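Long-range contact in vanadium-dependent haloperoxidase (Zobellia galactanivorans, PDB 4CIT), which probably uses vanadate to catalyse the oxidation of iodide by hydrogen peroxide, as a bacterial vanadium-dependent iodoperoxidase: residues Phe66-Val71 against Ser318-Ala322. Residues are numbered along the deposited sequence.
Sequences FAYPNV and SVAMA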
loop_
_atom_site.group_PDB
_atom_site.type_symbol
_atom_site.label_atom_id
_atom_site.label_comp_id
_atom_site.label_asym_id
_atom_site.label_seq_id
_atom_site.Cartn_x
_atom_site.Cartn_y
_atom_site.Cartn_z
ATOM N N PHE A 66 4.479 -5.671 -0.497
ATOM C CA PHE A 66 3.181 -6.331 -0.502
ATOM C C PHE A 66 2.826 -6.937 -1.853
ATOM O O PHE A 66 2.289 -8.020 -1.882
ATOM C CB PHE A 66 2.065 -5.354 -0.101
ATOM C CG PHE A 66 2.066 -5.035 1.349
ATOM C CD1 PHE A 66 1.973 -6.023 2.283
ATOM C CD2 PHE A 66 2.065 -3.724 1.763
ATOM C CE1 PHE A 66 1.948 -5.708 3.624
ATOM C CE2 PHE A 66 2.093 -3.386 3.094
ATOM C CZ PHE A 66 2.035 -4.393 4.038
ATOM N N ALA A 67 3.160 -6.276 -2.958
ATOM C CA ALA A 67 2.669 -6.701 -4.248
ATOM C C ALA A 67 3.247 -7.962 -4.849
ATOM O O ALA A 67 2.496 -8.840 -5.263
ATOM C CB ALA A 67 2.821 -5.597 -5.274
ATOM N N TYR A 68 4.572 -8.062 -4.891
ATOM C CA TYR A 68 5.209 -9.171 -5.536
ATOM C C TYR A 68 4.865 -10.562 -4.920
ATOM O O TYR A 68 4.603 -11.513 -5.656
ATOM C CB TYR A 68 6.717 -9.022 -5.622
ATOM C CG TYR A 68 7.113 -8.084 -6.740
ATOM C CD1 TYR A 68 6.998 -8.471 -8.100
ATOM C CD2 TYR A 68 7.640 -6.871 -6.452
ATOM C CE1 TYR A 68 7.404 -7.615 -9.141
ATOM C CE2 TYR A 68 8.008 -5.972 -7.471
ATOM C CZ TYR A 68 7.917 -6.351 -8.805
ATOM O OH TYR A 68 8.325 -5.502 -9.776
ATOM N N PRO A 69 4.889 -10.697 -3.604
ATOM C CA PRO A 69 4.553 -11.989 -3.046
ATOM C C PRO A 69 3.083 -12.389 -3.301
ATOM O O PRO A 69 2.790 -13.558 -3.543
ATOM C CB PRO A 69 4.827 -11.797 -1.577
ATOM C CG PRO A 69 5.884 -10.707 -1.522
ATOM C CD PRO A 69 5.342 -9.755 -2.534
ATOM N N ASN A 70 2.159 -11.438 -3.286
ATOM C CA ASN A 70 0.813 -11.755 -3.695
ATOM C C ASN A 70 0.713 -12.187 -5.113
ATOM O O ASN A 70 -0.034 -13.159 -5.421
ATOM C CB ASN A 70 -0.139 -10.576 -3.409
ATOM C CG ASN A 70 -0.358 -10.385 -1.943
ATOM O OD1 ASN A 70 -0.449 -11.386 -1.153
ATOM N ND2 ASN A 70 -0.653 -9.139 -1.559
ATOM N N VAL A 71 1.420 -11.541 -6.059
ATOM C CA VAL A 71 1.362 -11.953 -7.454
ATOM C C VAL A 71 1.816 -13.385 -7.584
ATOM O O VAL A 71 1.193 -14.163 -8.358
ATOM C CB VAL A 71 2.168 -10.973 -8.390
ATOM C CG1 VAL A 71 2.350 -11.486 -9.789
ATOM C CG2 VAL A 71 1.485 -9.622 -8.412
ATOM N N SER A 318 -3.096 -4.797 -3.920
ATOM C CA SER A 318 -1.696 -4.499 -3.738
ATOM C C SER A 318 -1.072 -4.019 -5.051
ATOM O O SER A 318 -0.215 -3.131 -5.012
ATOM C CB SER A 318 -0.941 -5.612 -3.050
ATOM O OG SER A 318 -0.924 -6.771 -3.853
ATOM N N VAL A 319 -1.406 -4.630 -6.180
ATOM C CA VAL A 319 -0.939 -4.124 -7.455
ATOM C C VAL A 319 -1.387 -2.682 -7.751
ATOM O O VAL A 319 -0.591 -1.806 -8.089
ATOM C CB VAL A 319 -1.327 -5.074 -8.577
ATOM C CG1 VAL A 319 -1.071 -4.452 -9.903
ATOM C CG2 VAL A 319 -0.543 -6.392 -8.407
ATOM N N ALA A 320 -2.657 -2.395 -7.496
ATOM C CA ALA A 320 -3.133 -1.045 -7.633
ATOM C C ALA A 320 -2.371 -0.074 -6.710
ATOM O O ALA A 320 -2.041 1.047 -7.191
ATOM C CB ALA A 320 -4.622 -0.968 -7.424
ATOM N N MET A 321 -2.184 -0.404 -5.430
ATOM C CA MET A 321 -1.512 0.499 -4.542
ATOM C C MET A 321 -0.059 0.769 -4.958
ATOM O O MET A 321 0.455 1.878 -4.718
ATOM C CB MET A 321 -1.591 0.014 -3.118
ATOM C CG MET A 321 -2.974 0.175 -2.526
ATOM S SD MET A 321 -3.022 -0.208 -0.729
ATOM C CE MET A 321 -3.134 -1.911 -0.695
ATOM N N ALA A 322 0.626 -0.250 -5.466
ATOM C CA ALA A 322 2.043 -0.100 -5.833
ATOM C C ALA A 322 2.043 0.889 -7.011
ATOM O O ALA A 322 2.866 1.869 -6.996
ATOM C CB ALA A 322 2.651 -1.406 -6.234
#
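Ser318 lays its short side chain over Phe66 and Ala67, its OG 3.6 Å from Ala67 CA and its CB 4.2 Å from Phe66 CB. Here the CA atoms of Ala67 and Ser318 lie 4.9 Å apart and the segment axes approach to 8.8 Å, a spacing that suits small residues. Ala67 fits because its methyl takes up little space, so the backbones can come close; its CB packs on Ala322 CB at 4.3 Å, one turn beyond Ser318. One turn along from Ala67, Val71 CG2 meets Val319 CG2 at 3.8 Å, two beta-branched side chains in apolar contact, with Phe212 of a loop packing on Ala67, Val319 and Ala322. The segments run roughly antiparallel, at 148°. Asn70 supplies the polar link: its ND2 gives a weak hydrogen bond of 3.3 Å to Ser318 OG, whose stronger partner is the carbonyl of Tyr314 on its own helix. Phe66 starts toward the partner helix, but its ring leads away to pack on helix 38-55. The contact thus joins helix 59-80 to helix 307-335, whose segment 318-322 falls in the PAP2 family region. Its chemistry implies a small-residue helix contact: Ala and Ser permit near backbones, and Asn70 adds a weak polar tie.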